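Local coordinates for protein PT26-6P (Thermococcus sp., PDB 2WB7) that is of unknown function but is encoded by an extrachromosomal mobile element of Euryarchaea and is built of three domains with novel folds, at residues I400-K404 with K405-E409; A458-D461 with L462-A466; D470-M473 with F474-Y477; L478-A481 with K482-M486; S517-A520 with K521-P525. All coordinates share one frame; numbering follows the deposited sequence.

Contact 1 (I400-K404 with K405-E409); sequences IDLYK and KKDRE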
# COMPACT_ATOMS: atom_id res chain seq x y z
N ILE A 400 -9.75 -18.33 39.66
CA ILE A 400 -10.15 -17.13 40.39
C ILE A 400 -11.21 -17.45 41.43
O ILE A 400 -11.22 -16.89 42.52
CB ILE A 400 -10.68 -16.03 39.46
CG1 ILE A 400 -9.57 -15.55 38.51
CG2 ILE A 400 -11.25 -14.86 40.28
CD1 ILE A 400 -10.04 -14.61 37.40
N ASP A 401 -12.12 -18.36 41.08
CA ASP A 401 -13.18 -18.72 41.99
C ASP A 401 -12.61 -19.43 43.20
O ASP A 401 -12.99 -19.16 44.33
CB ASP A 401 -14.22 -19.57 41.28
CG ASP A 401 -15.06 -18.75 40.32
OD1 ASP A 401 -15.15 -17.51 40.53
OD2 ASP A 401 -15.63 -19.31 39.35
N LEU A 402 -11.67 -20.32 42.94
CA LEU A 402 -10.92 -20.93 44.02
C LEU A 402 -10.34 -19.84 44.92
O LEU A 402 -10.46 -19.91 46.14
CB LEU A 402 -9.82 -21.82 43.46
CG LEU A 402 -10.33 -22.99 42.63
CD1 LEU A 402 -9.17 -23.84 42.13
CD2 LEU A 402 -11.26 -23.81 43.49
N TYR A 403 -9.71 -18.83 44.34
CA TYR A 403 -9.11 -17.80 45.17
C TYR A 403 -10.14 -17.27 46.16
O TYR A 403 -9.88 -17.19 47.36
CB TYR A 403 -8.50 -16.67 44.34
CG TYR A 403 -7.87 -15.57 45.19
CD1 TYR A 403 -6.52 -15.64 45.56
CD2 TYR A 403 -8.61 -14.47 45.62
CE1 TYR A 403 -5.93 -14.64 46.33
CE2 TYR A 403 -8.03 -13.47 46.40
CZ TYR A 403 -6.69 -13.56 46.75
OH TYR A 403 -6.10 -12.57 47.51
N LYS A 404 -11.32 -16.89 45.66
CA LYS A 404 -12.37 -16.37 46.54
C LYS A 404 -12.83 -17.37 47.61
O LYS A 404 -13.03 -17.00 48.76
CB LYS A 404 -13.57 -15.92 45.73
CG LYS A 404 -13.28 -14.75 44.85
CD LYS A 404 -14.39 -14.61 43.84
CE LYS A 404 -14.24 -13.39 43.00
NZ LYS A 404 -15.32 -13.38 41.98
N LYS A 405 -13.01 -18.63 47.21
CA LYS A 405 -13.37 -19.68 48.14
C LYS A 405 -12.20 -19.97 49.07
O LYS A 405 -12.30 -20.85 49.91
CB LYS A 405 -13.71 -20.95 47.37
CG LYS A 405 -14.95 -20.84 46.48
CD LYS A 405 -15.20 -22.13 45.67
CE LYS A 405 -15.07 -23.40 46.54
NZ LYS A 405 -16.07 -23.53 47.67
N LYS A 406 -11.08 -19.28 48.88
CA LYS A 406 -9.90 -19.45 49.73
C LYS A 406 -9.29 -20.84 49.65
O LYS A 406 -8.56 -21.25 50.55
CB LYS A 406 -10.27 -19.20 51.18
CG LYS A 406 -10.84 -17.84 51.45
CD LYS A 406 -9.77 -16.94 52.04
CE LYS A 406 -10.40 -15.80 52.82
NZ LYS A 406 -11.22 -16.34 53.95
N ASP A 407 -9.57 -21.58 48.58
CA ASP A 407 -9.10 -22.96 48.50
C ASP A 407 -7.67 -23.05 47.98
O ASP A 407 -7.46 -23.39 46.82
CB ASP A 407 -10.04 -23.79 47.62
CG ASP A 407 -9.80 -25.28 47.76
OD1 ASP A 407 -8.78 -25.65 48.40
OD2 ASP A 407 -10.61 -26.09 47.22
N ARG A 408 -6.70 -22.77 48.84
CA ARG A 408 -5.31 -22.61 48.43
C ARG A 408 -4.68 -23.91 47.99
O ARG A 408 -3.66 -23.93 47.28
CB ARG A 408 -4.48 -22.02 49.57
CG ARG A 408 -5.08 -20.75 50.15
CD ARG A 408 -5.27 -19.70 49.07
NE ARG A 408 -4.00 -19.31 48.46
CZ ARG A 408 -3.77 -18.11 47.93
NH1 ARG A 408 -4.71 -17.18 47.94
NH2 ARG A 408 -2.58 -17.84 47.41
N GLU A 409 -5.27 -25.01 48.42
CA GLU A 409 -4.74 -26.30 48.08
C GLU A 409 -5.13 -26.65 46.65
O GLU A 409 -4.38 -27.33 45.94
CB GLU A 409 -5.27 -27.34 49.06
CG GLU A 409 -4.79 -28.74 48.76
CD GLU A 409 -5.63 -29.82 49.44
OE1 GLU A 409 -5.09 -30.92 49.69
OE2 GLU A 409 -6.84 -29.57 49.73
O HOH W 1 -7.34 -17.15 49.00
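The backbone from L402 to D407 ends helix 393-404 in a Schellman motif: K406 takes positive phi, 64°, and D407 N returns to L402 O at 3.1 Å. A regular helical bond, K405 N to D401 O at 2.9 Å, precedes it. D407 then serves as N-cap of helix 408-438, so one short turn closes a helix and starts the next. Aspartate suits the cap because its carboxylate, which also pairs with K410, accepts a backbone N-H of the first turn. The lysines suit an exposed corner; K405 lays CG against D401 O at 3.4 Å, then bends away. L402, partly covered by I411, brings CD2 to within 4.3 Å of D407 CB. In Y403 a chi1 of 180° swings the ring away from the backbone N and alongside R408, the two groups pointing the same way with their planes 60° apart. R408 curls back at chi2 and chi3, and its NH2 donates to A466 O and Q468 O. Between Y403 and R408 a water lies above the ring rim: it donates to Y403 O at 3.0 Å and accepts from R408 NH1, in the guanidinium plane, at 2.8 Å.

Contact 2 (A458-D461 with L462-A466); sequences AIND and LQKAA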
# COMPACT_ATOMS: atom_id res chain seq x y z
N ALA A 458 5.95 -17.64 32.01
CA ALA A 458 4.60 -18.00 32.39
C ALA A 458 4.64 -18.98 33.54
O ALA A 458 3.90 -18.83 34.52
CB ALA A 458 3.87 -18.58 31.22
N ILE A 459 5.49 -20.00 33.43
CA ILE A 459 5.65 -20.94 34.52
C ILE A 459 5.99 -20.22 35.81
O ILE A 459 5.54 -20.60 36.87
CB ILE A 459 6.70 -22.01 34.23
CG1 ILE A 459 6.20 -22.97 33.15
CG2 ILE A 459 7.00 -22.79 35.52
CD1 ILE A 459 7.10 -24.17 32.91
N ASN A 460 6.78 -19.15 35.73
CA ASN A 460 7.18 -18.43 36.91
C ASN A 460 6.03 -17.64 37.48
O ASN A 460 5.85 -17.58 38.70
CB ASN A 460 8.33 -17.49 36.58
CG ASN A 460 8.92 -16.88 37.82
OD1 ASN A 460 9.50 -17.58 38.64
ND2 ASN A 460 8.76 -15.57 37.97
N ASP A 461 5.26 -17.01 36.60
CA ASP A 461 4.10 -16.25 37.05
C ASP A 461 3.07 -17.16 37.73
O ASP A 461 2.52 -16.78 38.77
CB ASP A 461 3.48 -15.46 35.89
CG ASP A 461 4.35 -14.30 35.47
OD1 ASP A 461 5.20 -13.86 36.27
OD2 ASP A 461 4.20 -13.79 34.35
N LEU A 462 2.85 -18.35 37.19
CA LEU A 462 1.98 -19.32 37.87
C LEU A 462 2.47 -19.65 39.28
O LEU A 462 1.66 -19.75 40.22
CB LEU A 462 1.78 -20.59 37.03
CG LEU A 462 0.86 -20.39 35.81
CD1 LEU A 462 0.79 -21.63 34.93
CD2 LEU A 462 -0.56 -19.93 36.17
N GLN A 463 3.79 -19.81 39.44
CA GLN A 463 4.39 -20.10 40.75
C GLN A 463 4.06 -18.98 41.72
O GLN A 463 3.66 -19.22 42.86
CB GLN A 463 5.91 -20.22 40.65
CG GLN A 463 6.44 -21.37 39.78
CD GLN A 463 6.56 -22.68 40.51
OE1 GLN A 463 6.04 -22.83 41.62
NE2 GLN A 463 7.25 -23.64 39.91
N LYS A 464 4.26 -17.74 41.29
CA LYS A 464 4.00 -16.61 42.18
C LYS A 464 2.50 -16.41 42.40
O LYS A 464 2.05 -16.05 43.49
CB LYS A 464 4.66 -15.34 41.63
CG LYS A 464 6.14 -15.48 41.35
CD LYS A 464 6.83 -14.12 41.25
CE LYS A 464 8.22 -14.24 40.66
NZ LYS A 464 9.05 -15.12 41.53
N ALA A 465 1.73 -16.65 41.34
CA ALA A 465 0.28 -16.50 41.43
C ALA A 465 -0.24 -17.28 42.62
O ALA A 465 -0.99 -16.76 43.43
CB ALA A 465 -0.39 -16.98 40.16
N ALA A 466 0.18 -18.53 42.73
CA ALA A 466 -0.34 -19.39 43.79
C ALA A 466 -0.03 -18.85 45.19
O ALA A 466 -0.70 -19.21 46.14
CB ALA A 466 0.17 -20.81 43.64
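The last turns of helix 442-465, one rod of the helical domain, set N460 against K464 and I459 against Q463 in the i to i+4 pattern of an alpha helix. Four consecutive backbone bonds hold the turn. L462 N gives to A458 O at 2.9 Å and A465 N to D461 O at 2.7 Å, both almost in line with the carbonyl; Q463 N to I459 O and K464 N to N460 O lie between them. The main side-chain contact is on the outer face. There N460, its CG opposite the backbone N (chi1 -171°), leans toward the C-terminal end, and its ND2 comes to 3.0 Å from K464 CE. The lysine chain runs extended to CE and turns only at its last bond, leaving NZ 3.8 Å from N460 OD1; the amide thus flanks the end of the chain, and the two cross obliquely. Replacing N460 by alanine would probably leave the end of K464 without its flanking amide and freer to swing. Q463 lays CG on I459 O, a residue whose aliphatic part can lie on the backbone while its amide stays at the surface. Inward, residue size is matched to neighbouring helices: I459 and L462 are apolar, and pack on helix 408-438 through I419, L422 and M418, while small A458 and A465 let helix 471-499 come near, and D461 lies against A480 and H484 of it. One face turned to neighbouring helices and one to the surface is typical of an amphipathic helix in an alpha-helical bundle.

Contact 3 (D470-M473 with F474-Y477); sequences DYQM and FLNY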
# COMPACT_ATOMS: atom_id res chain seq x y z
N ASP A 470 -2.91 -10.81 47.93
CA ASP A 470 -3.64 -9.66 47.41
C ASP A 470 -4.37 -10.10 46.16
O ASP A 470 -3.83 -10.80 45.32
CB ASP A 470 -2.74 -8.51 47.04
CG ASP A 470 -3.52 -7.37 46.43
OD1 ASP A 470 -4.28 -6.73 47.17
OD2 ASP A 470 -3.39 -7.14 45.20
N TYR A 471 -5.61 -9.65 46.02
CA TYR A 471 -6.47 -10.09 44.93
C TYR A 471 -5.98 -9.63 43.56
O TYR A 471 -5.85 -10.44 42.64
CB TYR A 471 -7.89 -9.61 45.16
CG TYR A 471 -8.87 -10.06 44.10
CD1 TYR A 471 -8.98 -11.39 43.76
CD2 TYR A 471 -9.69 -9.14 43.46
CE1 TYR A 471 -9.88 -11.80 42.79
CE2 TYR A 471 -10.60 -9.54 42.51
CZ TYR A 471 -10.69 -10.87 42.18
OH TYR A 471 -11.58 -11.28 41.21
N GLN A 472 -5.70 -8.33 43.42
CA GLN A 472 -5.25 -7.80 42.15
C GLN A 472 -3.94 -8.45 41.76
O GLN A 472 -3.66 -8.70 40.60
CB GLN A 472 -5.10 -6.30 42.21
CG GLN A 472 -4.82 -5.70 40.83
CD GLN A 472 -5.98 -5.89 39.84
OE1 GLN A 472 -7.06 -5.33 40.01
NE2 GLN A 472 -5.75 -6.69 38.82
N MSE A 473 -3.12 -8.73 42.76
CA MSE A 473 -1.83 -9.30 42.50
C MSE A 473 -1.99 -10.73 41.97
O MSE A 473 -1.18 -11.23 41.18
CB MSE A 473 -0.98 -9.26 43.77
CG MSE A 473 0.49 -9.02 43.49
SE MSE A 473 0.72 -7.33 42.53
CE MSE A 473 1.79 -7.97 41.05
N PHE A 474 -3.04 -11.40 42.40
CA PHE A 474 -3.29 -12.75 41.95
C PHE A 474 -3.77 -12.67 40.50
O PHE A 474 -3.29 -13.40 39.63
CB PHE A 474 -4.33 -13.40 42.86
CG PHE A 474 -4.78 -14.76 42.42
CD1 PHE A 474 -3.95 -15.85 42.54
CD2 PHE A 474 -6.06 -14.96 41.91
CE1 PHE A 474 -4.38 -17.11 42.15
CE2 PHE A 474 -6.49 -16.20 41.53
CZ PHE A 474 -5.65 -17.28 41.64
N LEU A 475 -4.71 -11.77 40.24
CA LEU A 475 -5.14 -11.49 38.88
C LEU A 475 -3.95 -11.12 38.01
O LEU A 475 -3.75 -11.72 36.94
CB LEU A 475 -6.17 -10.36 38.87
CG LEU A 475 -7.56 -10.70 39.40
CD1 LEU A 475 -8.54 -9.56 39.10
CD2 LEU A 475 -8.08 -12.04 38.84
N ASN A 476 -3.13 -10.17 38.47
CA ASN A 476 -2.03 -9.68 37.65
C ASN A 476 -1.07 -10.77 37.21
O ASN A 476 -0.66 -10.80 36.05
CB ASN A 476 -1.28 -8.58 38.35
CG ASN A 476 -2.03 -7.27 38.33
OD1 ASN A 476 -3.01 -7.12 37.61
ND2 ASN A 476 -1.58 -6.32 39.13
N TYR A 477 -0.73 -11.67 38.12
CA TYR A 477 0.18 -12.74 37.77
C TYR A 477 -0.46 -13.76 36.82
O TYR A 477 0.22 -14.29 35.93
CB TYR A 477 0.69 -13.44 39.02
CG TYR A 477 1.96 -12.84 39.60
CD1 TYR A 477 3.16 -12.88 38.89
CD2 TYR A 477 1.97 -12.25 40.86
CE1 TYR A 477 4.32 -12.35 39.41
CE2 TYR A 477 3.13 -11.72 41.39
CZ TYR A 477 4.30 -11.78 40.66
OH TYR A 477 5.47 -11.26 41.17
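M473, Q472 and L475 carry most of this contact in the first two turns of helix 471-499. M473, present as selenomethionine, bends at chi2 and chi3, so that its methyl CE reaches forward one turn, 4.0 Å from Y477 CE2 and 4.1 Å from N476 CB. A long, flexible apolar chain suits this spot, since it also touches P525 near the C terminus, which Y477 meets as well. Q472 leaves the helix with chi1 at -172° and folds at chi2 toward N476. Its NE2 donates to N476 OD1 at 3.0 Å, a bent bond that reaches the oxygen from above the carbonyl plane, with the two amide planes 32° apart. Two amides, each with donor and acceptor, fit such a pairing along the helix surface. L475 lies beside the same amide, crossing Q472 at about a right angle: its CB is 3.7 Å from Q472 NE2, while its CD1 rests over one face of the Y471 ring, 4.0 Å from CZ. Y471 and L475 both pack on I400, joining this helix to helix 393-404, and F474 stacks on Y403 there. Behind the side chains, N476 N to Q472 O and L475 N to Y471 O continue the helix. D470 precedes it, and its OD2 accepts from M473 N at 2.9 Å; an aspartate so placed is the classic N-cap of an alpha helix.

Contact 4 (L478-A481 with K482-M486); sequences LNAA and KKHEM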
# COMPACT_ATOMS: atom_id res chain seq x y z
N LEU A 478 -1.74 -14.05 37.01
CA LEU A 478 -2.44 -14.93 36.08
C LEU A 478 -2.45 -14.29 34.70
O LEU A 478 -2.19 -14.93 33.69
CB LEU A 478 -3.86 -15.20 36.54
CG LEU A 478 -4.01 -16.14 37.73
CD1 LEU A 478 -5.49 -16.30 38.05
CD2 LEU A 478 -3.33 -17.48 37.43
N ASN A 479 -2.73 -12.99 34.66
CA ASN A 479 -2.76 -12.29 33.40
C ASN A 479 -1.39 -12.21 32.72
O ASN A 479 -1.29 -12.43 31.50
CB ASN A 479 -3.39 -10.92 33.57
CG ASN A 479 -3.80 -10.34 32.25
OD1 ASN A 479 -3.32 -9.29 31.84
ND2 ASN A 479 -4.67 -11.06 31.54
N ALA A 480 -0.34 -11.90 33.48
CA ALA A 480 1.01 -11.93 32.94
C ALA A 480 1.26 -13.32 32.39
O ALA A 480 1.75 -13.48 31.28
CB ALA A 480 2.06 -11.57 34.00
N ALA A 481 0.93 -14.33 33.17
CA ALA A 481 1.15 -15.69 32.75
C ALA A 481 0.40 -16.03 31.45
O ALA A 481 0.92 -16.73 30.57
CB ALA A 481 0.78 -16.65 33.87
N LYS A 482 -0.81 -15.52 31.31
CA LYS A 482 -1.61 -15.78 30.12
C LYS A 482 -0.98 -15.19 28.84
O LYS A 482 -0.85 -15.88 27.81
CB LYS A 482 -3.00 -15.20 30.31
CG LYS A 482 -4.04 -15.87 29.47
CD LYS A 482 -5.36 -15.20 29.68
CE LYS A 482 -6.45 -15.81 28.83
NZ LYS A 482 -7.61 -14.86 28.85
N LYS A 483 -0.61 -13.91 28.91
CA LYS A 483 -0.00 -13.22 27.78
C LYS A 483 1.37 -13.78 27.45
O LYS A 483 1.75 -13.82 26.27
CB LYS A 483 0.14 -11.73 28.05
CG LYS A 483 -1.03 -11.12 28.76
CD LYS A 483 -2.32 -11.21 28.00
CE LYS A 483 -3.20 -10.01 28.39
NZ LYS A 483 -4.59 -10.40 28.75
N HIS A 484 2.12 -14.18 28.47
CA HIS A 484 3.39 -14.86 28.22
C HIS A 484 3.16 -16.13 27.42
O HIS A 484 3.90 -16.42 26.49
CB HIS A 484 4.18 -15.17 29.51
CG HIS A 484 4.96 -14.01 30.05
ND1 HIS A 484 5.78 -13.23 29.27
CD2 HIS A 484 5.06 -13.51 31.31
CE1 HIS A 484 6.34 -12.29 30.01
NE2 HIS A 484 5.91 -12.43 31.25
N GLU A 485 2.13 -16.91 27.77
CA GLU A 485 1.86 -18.12 26.99
C GLU A 485 1.48 -17.78 25.54
O GLU A 485 1.85 -18.50 24.61
CB GLU A 485 0.77 -19.00 27.60
CG GLU A 485 0.80 -20.38 26.97
CD GLU A 485 -0.54 -21.14 26.98
OE1 GLU A 485 -1.48 -20.69 27.65
OE2 GLU A 485 -0.62 -22.21 26.30
N MSE A 486 0.75 -16.68 25.37
CA MSE A 486 0.35 -16.21 24.05
C MSE A 486 1.56 -15.80 23.22
O MSE A 486 1.66 -16.13 22.02
CB MSE A 486 -0.61 -15.04 24.20
CG MSE A 486 -2.00 -15.44 24.70
SE MSE A 486 -2.97 -13.86 25.34
CE MSE A 486 -4.81 -14.48 25.39
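N479 and K483 lie one turn apart on the same flank of helix 471-499, their side chains slanting across each other. K483 has CG beside its backbone N (chi1 -40°), over N479 O, and bends at chi2 and again at chi4 to bring NZ beside the asparagine. NZ finds its main partners in D9 and D7, so the amide stands next to an ion pair. K482 points differently: a chi1 of -155° turns its extended chain away to D7 and D393, the length of lysine being what spans that gap. H484 leans back over the preceding turn, CD2 at 3.3 Å from A480 O, and the small methyls of A480 and A481 leave space for helix 442-465 to approach through D461. Under these chains the backbone is regular, K483 N to N479 O at 3.1 Å and H484 N to A480 O at 2.9 Å. E485 stretches out to K425 and to the backbone N of V390 and of M391. The buried lysines and H484 are matched by acids, and E485 by a lysine and two backbone N-H groups; H484, with E454 at ND1 and E524 at NE2, would probably be drawn toward its doubly protonated form.

Contact 5 (S517-A520 with K521-P525); sequences SNLA and KEYEP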
# COMPACT_ATOMS: atom_id res chain seq x y z
N SER A 517 4.41 -10.09 25.02
CA SER A 517 5.37 -10.21 26.08
C SER A 517 5.45 -8.89 26.85
O SER A 517 5.43 -8.89 28.08
CB SER A 517 6.73 -10.61 25.53
OG SER A 517 7.69 -10.62 26.56
N ASN A 518 5.50 -7.77 26.15
CA ASN A 518 5.55 -6.49 26.84
C ASN A 518 4.27 -6.18 27.60
O ASN A 518 4.30 -5.55 28.65
CB ASN A 518 5.90 -5.34 25.88
CG ASN A 518 7.29 -5.49 25.28
OD1 ASN A 518 7.62 -4.84 24.30
ND2 ASN A 518 8.11 -6.35 25.87
N LEU A 519 3.14 -6.62 27.07
CA LEU A 519 1.89 -6.41 27.79
C LEU A 519 1.97 -7.19 29.09
O LEU A 519 1.60 -6.68 30.17
CB LEU A 519 0.70 -6.86 26.95
CG LEU A 519 -0.68 -6.67 27.60
CD1 LEU A 519 -0.81 -5.28 28.15
CD2 LEU A 519 -1.76 -6.93 26.60
N ALA A 520 2.47 -8.43 29.00
CA ALA A 520 2.64 -9.24 30.20
C ALA A 520 3.41 -8.50 31.29
O ALA A 520 2.98 -8.44 32.45
CB ALA A 520 3.33 -10.56 29.88
N LYS A 521 4.55 -7.92 30.92
CA LYS A 521 5.42 -7.29 31.89
C LYS A 521 4.79 -6.08 32.56
O LYS A 521 5.25 -5.63 33.60
CB LYS A 521 6.73 -6.87 31.24
CG LYS A 521 7.46 -7.98 30.56
CD LYS A 521 8.77 -7.48 30.00
CE LYS A 521 9.48 -8.55 29.21
NZ LYS A 521 9.88 -9.70 30.09
N GLU A 522 3.73 -5.54 31.97
CA GLU A 522 3.08 -4.41 32.62
C GLU A 522 2.39 -4.84 33.89
O GLU A 522 2.12 -4.03 34.76
CB GLU A 522 2.10 -3.74 31.68
CG GLU A 522 2.76 -2.89 30.64
CD GLU A 522 1.78 -2.48 29.58
OE1 GLU A 522 0.57 -2.71 29.79
OE2 GLU A 522 2.21 -1.95 28.54
N TYR A 523 2.12 -6.13 33.99
CA TYR A 523 1.44 -6.69 35.15
C TYR A 523 2.39 -7.22 36.23
O TYR A 523 1.98 -7.42 37.37
CB TYR A 523 0.47 -7.76 34.68
CG TYR A 523 -0.60 -7.15 33.85
CD1 TYR A 523 -1.70 -6.54 34.45
CD2 TYR A 523 -0.50 -7.11 32.47
CE1 TYR A 523 -2.68 -5.96 33.70
CE2 TYR A 523 -1.48 -6.53 31.71
CZ TYR A 523 -2.57 -5.95 32.34
OH TYR A 523 -3.53 -5.36 31.59
N GLU A 524 3.65 -7.45 35.88
CA GLU A 524 4.61 -7.96 36.84
C GLU A 524 5.27 -6.83 37.61
O GLU A 524 5.52 -5.77 37.06
CB GLU A 524 5.66 -8.78 36.13
CG GLU A 524 5.07 -9.95 35.39
CD GLU A 524 6.02 -10.51 34.37
OE1 GLU A 524 7.06 -9.86 34.12
OE2 GLU A 524 5.73 -11.59 33.81
N PRO A 525 5.56 -7.06 38.91
CA PRO A 525 6.14 -6.01 39.74
C PRO A 525 7.56 -5.72 39.29
O PRO A 525 8.22 -6.65 38.87
CB PRO A 525 6.17 -6.63 41.15
CG PRO A 525 5.46 -7.96 41.03
CD PRO A 525 5.55 -8.36 39.60
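K521 N gives to S517 O at 3.1 Å in the ordinary i to i+4 manner, but the helix then tightens. E522 N turns chiefly to L519 O at 3.0 Å, keeping only a weak bond to N518 O, and Y523 N reaches A520 O at 2.9 Å. Both i to i+3 donors stand above the carbonyl planes, the geometry of a helix winding down into a 3-10-like last turn. The apolar contact is between L519 and Y523, side by side and pointing the same way. A chi1 of -179° carries the L519 branch toward the ring, where CD1 comes to 3.8 Å from Y523 CE2. The ring edge also faces the backbone, Y523 CD2 lying 3.1 Å from L519 O. A phenol fits because its ring lies alongside L519 and also touches N476 and N479 of helix 471-499, while OH makes a weak bond to D9. Were Y523 a serine, L519 CD1 would probably lose its apolar neighbour and D9 the weak bond from the phenol. Among polar groups, S517 OG, 3.8 Å from K521 CE, is bonded to E454, and K521, extended to CE and bent only at chi4, suits the exposed surface. E524 crosses to helix 471-499, where its OE2 meets H484 NE2. D461 OD2 stands close to that same oxygen, so a proton is probably shared or held by one of the two acids.

From the N-terminal side, contact 1 turns helix 393-404 into helix 408-438, contact 2 lies in the last turns of helix 442-465, contacts 3 and 4 adjoin along helix 471-499, and contact 5 finishes helix 503-523. Each joins consecutive residues, so none encloses a longer loop; all run in series, without nesting or crossing. Space brings them together. Contact 1 meets contact 2 through R408 and A466, and also touches contact 3 through Y403 and I400, the centres about 12 Å apart. Contact 2 packs against contacts 3 and 4, while contacts 4 and 5 touch, their centres about 9 Å apart. Thus the C-terminal end packs against helix 471-499 within the helical domain; contacts 1 and 5 do not touch.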